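TRNA modification GTPase MnmE (Chlorobium tepidum, PDB 3GEE) probably hydrolyses GTP at a high intrinsic rate and takes part in adding a carboxymethylaminomethyl group to the wobble uridine (U34) of certain tRNAs. Local coordinates at residues A[210-214]-A[425-429]; A[232-238]-A[281-287]; A[275-279]-A[389-393]. One frame throughout, in Å; residues are numbered along the deposited sequence.

Contact 1 (A[210-214]-A[425-429])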
ATOM      1  N   ILE A 210     -28.537  41.614   7.015  1.00119.34           N
ATOM      2  CA  ILE A 210     -27.076  41.693   6.909  1.00119.04           C
ATOM      3  C   ILE A 210     -26.382  41.503   8.264  1.00118.84           C
ATOM      4  O   ILE A 210     -25.391  40.777   8.355  1.00118.78           O
ATOM      5  CB  ILE A 210     -26.617  43.032   6.240  1.00119.04           C
ATOM      6  CG1 ILE A 210     -27.177  43.168   4.813  1.00119.00           C
ATOM      7  CG2 ILE A 210     -25.088  43.180   6.254  1.00119.04           C
ATOM      8  CD1 ILE A 210     -26.717  42.100   3.815  1.00118.99           C
ATOM      9  N   GLU A 211     -26.907  42.150   9.304  1.00118.60           N
ATOM     10  CA  GLU A 211     -26.325  42.079  10.651  1.00118.37           C
ATOM     11  C   GLU A 211     -26.291  40.661  11.219  1.00118.18           C
ATOM     12  O   GLU A 211     -25.342  40.288  11.911  1.00118.14           O
ATOM     13  CB  GLU A 211     -27.052  43.021  11.615  1.00118.36           C
ATOM     14  CG  GLU A 211     -26.616  44.478  11.505  1.00118.42           C
ATOM     15  CD  GLU A 211     -27.272  45.381  12.538  1.00118.42           C
ATOM     16  OE1 GLU A 211     -27.757  46.467  12.154  1.00118.39           O
ATOM     17  OE2 GLU A 211     -27.302  45.009  13.732  1.00118.50           O
ATOM     18  N   THR A 212     -27.328  39.881  10.923  1.00117.94           N
ATOM     19  CA  THR A 212     -27.393  38.481  11.339  1.00117.69           C
ATOM     20  C   THR A 212     -26.594  37.604  10.368  1.00117.50           C
ATOM     21  O   THR A 212     -26.126  36.522  10.734  1.00117.46           O
ATOM     22  CB  THR A 212     -28.855  37.983  11.436  1.00117.70           C
ATOM     23  OG1 THR A 212     -29.690  39.031  11.943  1.00117.67           O
ATOM     24  CG2 THR A 212     -28.959  36.769  12.358  1.00117.65           C
ATOM     25  N   LEU A 213     -26.436  38.090   9.138  1.00117.25           N
ATOM     26  CA  LEU A 213     -25.698  37.381   8.092  1.00117.00           C
ATOM     27  C   LEU A 213     -24.187  37.518   8.286  1.00116.82           C
ATOM     28  O   LEU A 213     -23.448  36.544   8.135  1.00116.81           O
ATOM     29  CB  LEU A 213     -26.119  37.900   6.708  1.00116.99           C
ATOM     30  CG  LEU A 213     -26.035  37.065   5.420  1.00116.91           C
ATOM     31  CD1 LEU A 213     -24.719  37.281   4.690  1.00116.83           C
ATOM     32  CD2 LEU A 213     -26.301  35.578   5.644  1.00116.93           C
ATOM     33  N   ARG A 214     -23.740  38.725   8.632  1.00116.59           N
ATOM     34  CA  ARG A 214     -22.319  39.007   8.828  1.00116.36           C
ATOM     35  C   ARG A 214     -21.785  38.375  10.114  1.00116.12           C
ATOM     36  O   ARG A 214     -20.640  37.921  10.157  1.00116.13           O
ATOM     37  CB  ARG A 214     -22.060  40.518   8.822  1.00116.40           C
ATOM     38  CG  ARG A 214     -20.719  40.920   8.213  1.00116.55           C
ATOM     39  CD  ARG A 214     -19.645  41.186   9.254  1.00116.74           C
ATOM     40  NE  ARG A 214     -19.698  42.562   9.746  1.00116.85           N
ATOM     41  CZ  ARG A 214     -18.729  43.159  10.438  1.00116.92           C
ATOM     42  NH1 ARG A 214     -18.881  44.416  10.838  1.00116.93           N
ATOM     43  NH2 ARG A 214     -17.608  42.509  10.728  1.00116.81           N
ATOM     44  N   LEU A 425     -19.576  42.585   3.029  1.00105.69           N
ATOM     45  CA  LEU A 425     -20.780  42.691   3.859  1.00106.33           C
ATOM     46  C   LEU A 425     -20.788  43.943   4.732  1.00106.76           C
ATOM     47  O   LEU A 425     -21.833  44.581   4.895  1.00106.79           O
ATOM     48  CB  LEU A 425     -20.932  41.447   4.739  1.00106.34           C
ATOM     49  CG  LEU A 425     -22.076  40.436   4.563  1.00106.47           C
ATOM     50  CD1 LEU A 425     -22.653  40.389   3.150  1.00106.65           C
ATOM     51  CD2 LEU A 425     -21.608  39.056   5.003  1.00106.33           C
ATOM     52  N   GLN A 426     -19.627  44.284   5.291  1.00107.31           N
ATOM     53  CA  GLN A 426     -19.486  45.500   6.092  1.00107.86           C
ATOM     54  C   GLN A 426     -19.528  46.740   5.207  1.00108.23           C
ATOM     55  O   GLN A 426     -20.070  47.771   5.609  1.00108.19           O
ATOM     56  CB  GLN A 426     -18.192  45.479   6.908  1.00107.84           C
ATOM     57  CG  GLN A 426     -18.177  46.484   8.056  1.00107.78           C
ATOM     58  CD  GLN A 426     -16.787  46.731   8.606  1.00107.74           C
ATOM     59  OE1 GLN A 426     -16.507  46.432   9.765  1.00107.76           O
ATOM     60  NE2 GLN A 426     -15.907  47.278   7.773  1.00107.67           N
ATOM     61  N   ASN A 427     -18.953  46.630   4.009  1.00108.80           N
ATOM     62  CA  ASN A 427     -19.030  47.689   3.003  1.00109.40           C
ATOM     63  C   ASN A 427     -20.477  48.051   2.689  1.00109.83           C
ATOM     64  O   ASN A 427     -20.807  49.222   2.497  1.00109.88           O
ATOM     65  CB  ASN A 427     -18.302  47.276   1.719  1.00109.36           C
ATOM     66  CG  ASN A 427     -16.786  47.320   1.857  1.00109.36           C
ATOM     67  OD1 ASN A 427     -16.246  47.863   2.822  1.00109.24           O
ATOM     68  ND2 ASN A 427     -16.094  46.745   0.880  1.00109.32           N
ATOM     69  N   ALA A 428     -21.334  47.034   2.647  1.00110.39           N
ATOM     70  CA  ALA A 428     -22.769  47.231   2.488  1.00110.93           C
ATOM     71  C   ALA A 428     -23.398  47.747   3.785  1.00111.32           C
ATOM     72  O   ALA A 428     -24.319  48.568   3.750  1.00111.39           O
ATOM     73  CB  ALA A 428     -23.436  45.936   2.048  1.00110.88           C
ATOM     74  N   LEU A 429     -22.883  47.272   4.917  1.00111.79           N
ATOM     75  CA  LEU A 429     -23.438  47.599   6.230  1.00112.25           C
ATOM     76  C   LEU A 429     -23.064  49.005   6.710  1.00112.56           C
ATOM     77  O   LEU A 429     -23.940  49.807   7.042  1.00112.55           O
ATOM     78  CB  LEU A 429     -23.011  46.549   7.266  1.00112.23           C
ATOM     79  CG  LEU A 429     -23.648  46.588   8.660  1.00112.26           C
ATOM     80  CD1 LEU A 429     -25.125  46.224   8.603  1.00112.20           C
ATOM     81  CD2 LEU A 429     -22.903  45.663   9.610  1.00112.26           C
TER

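Contact 2 (A[232-238]-A[281-287])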
ATOM      1  N   GLU A 232      -3.634  21.177  10.111  1.00104.81           N
ATOM      2  CA  GLU A 232      -2.198  21.123   9.834  1.00104.79           C
ATOM      3  C   GLU A 232      -1.312  21.224  11.078  1.00104.80           C
ATOM      4  O   GLU A 232      -0.102  21.418  10.965  1.00104.96           O
ATOM      5  CB  GLU A 232      -1.793  22.144   8.763  1.00104.68           C
ATOM      6  CG  GLU A 232      -2.148  23.585   9.060  1.00104.82           C
ATOM      7  CD  GLU A 232      -2.079  24.461   7.822  1.00105.39           C
ATOM      8  OE1 GLU A 232      -1.660  25.635   7.937  1.00105.10           O
ATOM      9  OE2 GLU A 232      -2.442  23.974   6.728  1.00105.91           O
ATOM     10  N   GLY A 233      -1.913  21.088  12.257  1.00104.71           N
ATOM     11  CA  GLY A 233      -1.151  21.033  13.503  1.00104.58           C
ATOM     12  C   GLY A 233      -0.600  22.359  13.988  1.00104.53           C
ATOM     13  O   GLY A 233      -0.570  23.348  13.251  1.00104.50           O
ATOM     14  N   VAL A 234      -0.162  22.369  15.243  1.00104.53           N
ATOM     15  CA  VAL A 234       0.452  23.540  15.857  1.00104.46           C
ATOM     16  C   VAL A 234       1.855  23.719  15.288  1.00104.50           C
ATOM     17  O   VAL A 234       2.750  22.914  15.555  1.00104.56           O
ATOM     18  CB  VAL A 234       0.512  23.399  17.401  1.00104.44           C
ATOM     19  CG1 VAL A 234       1.298  24.540  18.032  1.00104.37           C
ATOM     20  CG2 VAL A 234      -0.888  23.328  17.990  1.00104.33           C
ATOM     21  N   SER A 235       2.033  24.765  14.485  1.00104.52           N
ATOM     22  CA  SER A 235       3.335  25.066  13.897  1.00104.61           C
ATOM     23  C   SER A 235       4.254  25.645  14.961  1.00104.71           C
ATOM     24  O   SER A 235       3.918  26.632  15.617  1.00104.78           O
ATOM     25  CB  SER A 235       3.193  26.035  12.726  1.00104.56           C
ATOM     26  OG  SER A 235       2.622  27.254  13.156  1.00104.72           O
ATOM     27  N   THR A 236       5.405  25.010  15.143  1.00104.83           N
ATOM     28  CA  THR A 236       6.332  25.399  16.197  1.00104.94           C
ATOM     29  C   THR A 236       7.736  25.625  15.643  1.00105.00           C
ATOM     30  O   THR A 236       8.269  24.790  14.906  1.00104.95           O
ATOM     31  CB  THR A 236       6.376  24.355  17.344  1.00104.92           C
ATOM     32  OG1 THR A 236       6.898  23.119  16.850  1.00105.26           O
ATOM     33  CG2 THR A 236       4.989  24.101  17.903  1.00104.95           C
ATOM     34  N   VAL A 237       8.322  26.764  15.996  1.00105.11           N
ATOM     35  CA  VAL A 237       9.697  27.072  15.613  1.00105.20           C
ATOM     36  C   VAL A 237      10.633  26.778  16.780  1.00105.19           C
ATOM     37  O   VAL A 237      10.329  27.101  17.930  1.00105.24           O
ATOM     38  CB  VAL A 237       9.861  28.543  15.152  1.00105.17           C
ATOM     39  CG1 VAL A 237      11.319  28.853  14.842  1.00105.27           C
ATOM     40  CG2 VAL A 237       9.000  28.819  13.928  1.00105.28           C
ATOM     41  N   ILE A 238      11.760  26.143  16.474  1.00105.21           N
ATOM     42  CA  ILE A 238      12.813  25.928  17.456  1.00105.18           C
ATOM     43  C   ILE A 238      13.976  26.861  17.124  1.00105.14           C
ATOM     44  O   ILE A 238      14.699  26.657  16.144  1.00105.08           O
ATOM     45  CB  ILE A 238      13.264  24.449  17.508  1.00105.18           C
ATOM     46  CG1 ILE A 238      12.060  23.534  17.754  1.00105.20           C
ATOM     47  CG2 ILE A 238      14.307  24.249  18.600  1.00105.22           C
ATOM     48  CD1 ILE A 238      12.245  22.116  17.253  1.00105.50           C
ATOM     49  N   THR A 281      -2.738  15.946  19.582  1.00100.27           N
ATOM     50  CA  THR A 281      -2.416  17.156  18.827  1.00100.19           C
ATOM     51  C   THR A 281      -1.073  17.000  18.122  1.00100.24           C
ATOM     52  O   THR A 281      -0.130  16.438  18.680  1.00100.14           O
ATOM     53  CB  THR A 281      -2.374  18.403  19.739  1.00100.13           C
ATOM     54  OG1 THR A 281      -3.479  18.381  20.650  1.00100.04           O
ATOM     55  CG2 THR A 281      -2.447  19.675  18.915  1.00100.21           C
ATOM     56  N   MET A 282      -0.997  17.509  16.896  1.00100.42           N
ATOM     57  CA  MET A 282       0.212  17.416  16.087  1.00100.74           C
ATOM     58  C   MET A 282       1.033  18.708  16.149  1.00100.87           C
ATOM     59  O   MET A 282       0.481  19.809  16.133  1.00100.76           O
ATOM     60  CB  MET A 282      -0.166  17.088  14.645  1.00100.55           C
ATOM     61  CG  MET A 282       0.978  16.609  13.775  1.00100.48           C
ATOM     62  SD  MET A 282       0.404  16.248  12.105  1.00101.27           S
ATOM     63  CE  MET A 282       0.002  17.890  11.506  1.00101.18           C
ATOM     64  N   PHE A 283       2.354  18.560  16.218  1.00101.20           N
ATOM     65  CA  PHE A 283       3.258  19.702  16.278  1.00101.58           C
ATOM     66  C   PHE A 283       4.239  19.684  15.113  1.00102.08           C
ATOM     67  O   PHE A 283       5.094  18.804  15.037  1.00101.98           O
ATOM     68  CB  PHE A 283       4.026  19.721  17.607  1.00101.38           C
ATOM     69  CG  PHE A 283       3.155  19.934  18.813  1.00100.96           C
ATOM     70  CD1 PHE A 283       2.665  18.850  19.533  1.00100.65           C
ATOM     71  CD2 PHE A 283       2.830  21.218  19.233  1.00100.59           C
ATOM     72  CE1 PHE A 283       1.854  19.041  20.649  1.00100.46           C
ATOM     73  CE2 PHE A 283       2.022  21.421  20.348  1.00100.37           C
ATOM     74  CZ  PHE A 283       1.533  20.333  21.057  1.00100.63           C
ATOM     75  N   ARG A 284       4.111  20.663  14.216  1.00102.81           N
ATOM     76  CA  ARG A 284       5.035  20.827  13.089  1.00103.60           C
ATOM     77  C   ARG A 284       6.305  21.561  13.515  1.00103.99           C
ATOM     78  O   ARG A 284       6.311  22.790  13.634  1.00103.97           O
ATOM     79  CB  ARG A 284       4.368  21.588  11.934  1.00103.67           C
ATOM     80  CG  ARG A 284       3.228  20.851  11.260  1.00104.54           C
ATOM     81  CD  ARG A 284       2.971  21.396   9.859  1.00105.93           C
ATOM     82  NE  ARG A 284       1.849  20.723   9.197  1.00106.98           N
ATOM     83  CZ  ARG A 284       1.932  19.555   8.562  1.00107.88           C
ATOM     84  NH1 ARG A 284       3.090  18.907   8.495  1.00108.27           N
ATOM     85  NH2 ARG A 284       0.852  19.027   7.991  1.00108.33           N
ATOM     86  N   LEU A 285       7.376  20.803  13.747  1.00104.57           N
ATOM     87  CA  LEU A 285       8.666  21.375  14.133  1.00105.05           C
ATOM     88  C   LEU A 285       9.442  21.804  12.895  1.00105.41           C
ATOM     89  O   LEU A 285       9.496  21.072  11.900  1.00105.49           O
ATOM     90  CB  LEU A 285       9.506  20.371  14.931  1.00105.05           C
ATOM     91  CG  LEU A 285       8.899  19.483  16.021  1.00105.20           C
ATOM     92  CD1 LEU A 285       9.941  18.477  16.482  1.00105.61           C
ATOM     93  CD2 LEU A 285       8.376  20.282  17.205  1.00104.81           C
ATOM     94  N   THR A 286      10.045  22.991  12.967  1.00105.83           N
ATOM     95  CA  THR A 286      10.815  23.557  11.855  1.00106.19           C
ATOM     96  C   THR A 286      11.697  24.728  12.312  1.00106.45           C
ATOM     97  O   THR A 286      11.743  25.051  13.506  1.00106.46           O
ATOM     98  CB  THR A 286       9.886  23.985  10.675  1.00106.18           C
ATOM     99  OG1 THR A 286      10.680  24.432   9.568  1.00106.32           O
ATOM    100  CG2 THR A 286       8.909  25.087  11.099  1.00106.10           C
ATOM    101  N   ASP A 287      12.398  25.346  11.358  1.00106.77           N
ATOM    102  CA  ASP A 287      13.208  26.543  11.619  1.00107.04           C
ATOM    103  C   ASP A 287      12.375  27.826  11.551  1.00107.17           C
ATOM    104  O   ASP A 287      11.746  28.126  10.532  1.00107.29           O
ATOM    105  CB  ASP A 287      14.394  26.625  10.647  1.00107.00           C
ATOM    106  CG  ASP A 287      15.606  25.851  11.137  1.00107.02           C
ATOM    107  OD1 ASP A 287      16.237  25.151  10.317  1.00107.16           O
ATOM    108  OD2 ASP A 287      15.930  25.943  12.342  1.00106.84           O
TER

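Contact 3 (A[275-279]-A[389-393])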
ATOM      1  N   CYS A 275       7.305  16.337  12.322  1.00102.43           N
ATOM      2  CA  CYS A 275       6.256  16.503  13.332  1.00102.19           C
ATOM      3  C   CYS A 275       5.977  15.265  14.182  1.00101.85           C
ATOM      4  O   CYS A 275       6.188  14.133  13.745  1.00101.82           O
ATOM      5  CB  CYS A 275       4.956  17.028  12.705  1.00102.27           C
ATOM      6  SG  CYS A 275       4.572  16.403  11.072  1.00102.62           S
ATOM      7  N   PHE A 276       5.499  15.511  15.400  1.00101.49           N
ATOM      8  CA  PHE A 276       5.171  14.461  16.359  1.00101.13           C
ATOM      9  C   PHE A 276       3.828  14.749  17.033  1.00100.93           C
ATOM     10  O   PHE A 276       3.320  15.870  16.969  1.00100.84           O
ATOM     11  CB  PHE A 276       6.289  14.325  17.403  1.00101.13           C
ATOM     12  CG  PHE A 276       6.230  15.351  18.507  1.00101.02           C
ATOM     13  CD1 PHE A 276       6.534  16.686  18.261  1.00100.90           C
ATOM     14  CD2 PHE A 276       5.883  14.972  19.802  1.00101.01           C
ATOM     15  CE1 PHE A 276       6.479  17.628  19.281  1.00100.97           C
ATOM     16  CE2 PHE A 276       5.828  15.907  20.830  1.00100.89           C
ATOM     17  CZ  PHE A 276       6.125  17.236  20.569  1.00101.03           C
ATOM     18  N   ILE A 277       3.266  13.734  17.684  1.00100.71           N
ATOM     19  CA  ILE A 277       1.954  13.854  18.321  1.00100.49           C
ATOM     20  C   ILE A 277       2.061  13.799  19.845  1.00100.38           C
ATOM     21  O   ILE A 277       2.869  13.052  20.394  1.00100.41           O
ATOM     22  CB  ILE A 277       0.962  12.770  17.801  1.00100.44           C
ATOM     23  CG1 ILE A 277       0.958  12.738  16.268  1.00100.33           C
ATOM     24  CG2 ILE A 277      -0.455  13.024  18.318  1.00100.29           C
ATOM     25  CD1 ILE A 277       0.311  11.506  15.661  1.00100.49           C
ATOM     26  N   HIS A 278       1.242  14.607  20.512  1.00100.28           N
ATOM     27  CA  HIS A 278       1.132  14.616  21.968  1.00100.36           C
ATOM     28  C   HIS A 278      -0.237  15.173  22.348  1.00100.34           C
ATOM     29  O   HIS A 278      -0.655  16.208  21.824  1.00100.29           O
ATOM     30  CB  HIS A 278       2.260  15.454  22.589  1.00100.49           C
ATOM     31  CG  HIS A 278       2.026  15.836  24.020  1.00100.62           C
ATOM     32  ND1 HIS A 278       2.345  15.007  25.074  1.00100.78           N
ATOM     33  CD2 HIS A 278       1.517  16.965  24.570  1.00100.46           C
ATOM     34  CE1 HIS A 278       2.037  15.607  26.212  1.00100.69           C
ATOM     35  NE2 HIS A 278       1.531  16.795  25.933  1.00100.40           N
ATOM     36  N   ASP A 279      -0.925  14.485  23.262  1.00100.42           N
ATOM     37  CA  ASP A 279      -2.280  14.860  23.696  1.00100.57           C
ATOM     38  C   ASP A 279      -3.251  15.059  22.525  1.00100.57           C
ATOM     39  O   ASP A 279      -3.970  16.066  22.467  1.00100.61           O
ATOM     40  CB  ASP A 279      -2.256  16.109  24.598  1.00100.66           C
ATOM     41  CG  ASP A 279      -2.011  15.781  26.067  1.00100.93           C
ATOM     42  OD1 ASP A 279      -1.876  16.733  26.867  1.00101.15           O
ATOM     43  OD2 ASP A 279      -1.957  14.584  26.428  1.00101.19           O
ATOM     44  N   LYS A 389       6.798  18.948  27.207  1.00109.70           N
ATOM     45  CA  LYS A 389       5.663  18.486  26.411  1.00109.95           C
ATOM     46  C   LYS A 389       4.328  18.975  26.973  1.00110.24           C
ATOM     47  O   LYS A 389       3.457  19.405  26.215  1.00110.24           O
ATOM     48  CB  LYS A 389       5.672  16.961  26.262  1.00109.89           C
ATOM     49  CG  LYS A 389       6.604  16.447  25.170  1.00109.76           C
ATOM     50  CD  LYS A 389       6.553  14.929  25.063  1.00109.86           C
ATOM     51  CE  LYS A 389       7.449  14.419  23.943  1.00109.83           C
ATOM     52  NZ  LYS A 389       7.339  12.943  23.754  1.00109.58           N
ATOM     53  N   GLN A 390       4.186  18.930  28.298  1.00110.60           N
ATOM     54  CA  GLN A 390       2.952  19.359  28.959  1.00111.07           C
ATOM     55  C   GLN A 390       2.692  20.850  28.762  1.00111.37           C
ATOM     56  O   GLN A 390       1.544  21.269  28.610  1.00111.33           O
ATOM     57  CB  GLN A 390       2.975  19.019  30.451  1.00111.07           C
ATOM     58  CG  GLN A 390       1.583  18.814  31.047  1.00111.49           C
ATOM     59  CD  GLN A 390       1.577  18.823  32.565  1.00112.01           C
ATOM     60  OE1 GLN A 390       1.918  19.826  33.194  1.00112.54           O
ATOM     61  NE2 GLN A 390       1.173  17.708  33.161  1.00112.26           N
ATOM     62  N   HIS A 391       3.767  21.636  28.762  1.00111.87           N
ATOM     63  CA  HIS A 391       3.692  23.071  28.493  1.00112.33           C
ATOM     64  C   HIS A 391       3.328  23.356  27.043  1.00112.64           C
ATOM     65  O   HIS A 391       2.741  24.393  26.739  1.00112.69           O
ATOM     66  CB  HIS A 391       5.015  23.752  28.831  1.00112.36           C
ATOM     67  CG  HIS A 391       5.101  24.237  30.245  1.00112.49           C
ATOM     68  ND1 HIS A 391       5.062  25.573  30.574  1.00112.35           N
ATOM     69  CD2 HIS A 391       5.232  23.564  31.413  1.00112.67           C
ATOM     70  CE1 HIS A 391       5.161  25.704  31.884  1.00112.69           C
ATOM     71  NE2 HIS A 391       5.268  24.500  32.417  1.00112.66           N
ATOM     72  N   MET A 392       3.687  22.436  26.153  1.00113.04           N
ATOM     73  CA  MET A 392       3.348  22.570  24.742  1.00113.47           C
ATOM     74  C   MET A 392       1.869  22.279  24.508  1.00113.77           C
ATOM     75  O   MET A 392       1.201  23.001  23.765  1.00113.81           O
ATOM     76  CB  MET A 392       4.232  21.666  23.883  1.00113.40           C
ATOM     77  CG  MET A 392       5.700  22.043  23.935  1.00113.34           C
ATOM     78  SD  MET A 392       6.693  21.253  22.664  1.00113.56           S
ATOM     79  CE  MET A 392       6.743  19.562  23.232  1.00113.75           C
ATOM     80  N   GLY A 393       1.360  21.240  25.167  1.00114.15           N
ATOM     81  CA  GLY A 393      -0.054  20.876  25.088  1.00114.74           C
ATOM     82  C   GLY A 393      -0.989  21.922  25.676  1.00115.11           C
ATOM     83  O   GLY A 393      -2.209  21.835  25.513  1.00115.18           O
TER

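Contact 1 (A[210-214]-A[425-429])
R214 lays the aliphatic part of its side chain along L425, CG coming within 3.5 Å of L425 CB, and carries its guanidinium on toward Q426. There Q426 CB lies over one face of the group, L429 CD2 sits at its edge, and R214 NH1 is 3.3 Å from Q426 OE1. L425 also meets the residue before the arginine, with 3.6 Å between L213 CD1 and L425 CD2. One helical turn back, I210 points its CA-to-CB bond at the other segment, and its CG2 lies 3.8 Å from both L425 O and L429 CD1. The pairing follows the i, i+4 spacing of each helix: I210 faces L429 and R214 faces L425, with CA atoms 7.0 and 6.4 Å apart respectively. The segments run nearly antiparallel, at 157°, with their axes 10.3 Å apart at closest approach. They belong to helices 203-232 and 412-432 of the helical domain, which flank the inserted G domain in sequence, the first leading into it and the second following it. Helix 441-456 packs against the same pair, L445 touching I210 and A428, and A448 touching L425, while Q179 and L180 of helix 179-185 reach L213. E211 directs its CA-to-CB bond away from the partner helix, yet its CG lies 3.7 Å from L429 CD1.

Contact 2 (A[232-238]-A[281-287])
T281 opens the strand with a methyl contact, its CG2 4.1 Å from V234 CG2, while its OG1 hydrogen-bonds to D279 O. M282 O accepts a hydrogen bond from V234 N (2.8 Å); G233, just before V234, has positive phi, and a CB there would clash with M282 CE. F283 sets its CD2 3.7 Å from V234 CB, with T236 CG2 at its ring edge. R284 is hydrogen-bonded through both backbone polar atoms, R284 N to V234 O at 3.0 Å and T236 N to R284 O at 2.8 Å, and its NE makes a weak hydrogen bond to E232 O at 2.7 Å. These are neighbouring parallel strands of the Ras-like G-domain sheet; the N-to-C directions of the two segments differ by 33°, and strand 234-239 leads into the P-loop. L285 lies on the same face as V234, T236 and F283, its CB 4.0 Å from I238 CD1. T286 continues the parallel pattern: the hydrogen bonds from T286 N to T236 O and from I238 N to T286 O are each 3.2 Å. D287, the first residue of the DTAG sequence (the G3 motif) and a predicted GTP-binding residue, follows, its C atom 3.6 Å from V237 CG1.

Contact 3 (A[275-279]-A[389-393])
H278, K389 and F276 carry most of this strand-to-helix contact, and the lysine chain touches both rings. K389 CB sits over the face of the imidazole, 4.0 Å from the H278 ring centroid and 17° off the normal, a CH-pi contact. Although H278 NE2 comes within 3.3 Å of K389 O, the angle is too poor for a hydrogen bond. Farther along the extended lysine chain, K389 CE approaches F276 CE2 at 3.8 Å, so its methylenes bridge both aromatic residues. The edge of the phenyl ring meets M392, with F276 CZ 3.6 Å from M392 CE. G393 CA lies at the imidazole edge, where a CB would come tightly against H278 NE2. Strand 274-278 is the outermost of its sheet in this chain, and helix 385-392 packs across one face: M392 reaches L315 and L317 of the inner strand 315-321, while the ring of F276 meets that of F283 in the adjoining strand 281-286, their planes at about 25°.

How the contacts relate
Contacts 2 and 3 are two parts of one G domain, their centres 10 Å apart. They meet through the pairing of strands 274-278 and 281-286, where F283 N lies 3.0 Å from F276 O in a probable hydrogen bond, and F283 CZ comes within 3.8 Å of M392 O. Contact 2 is the one near the nucleotide: the side chain of I238 is about 8 Å from bound GDP and about 4 Å from that of K246. Contact 3 lies away from the nucleotide-binding residues. Contact 1 stands apart in the helical domain, centres 36 Å from contact 2 and 40 Å from contact 3, yet it encloses both along the chain, its segments preceding and following theirs.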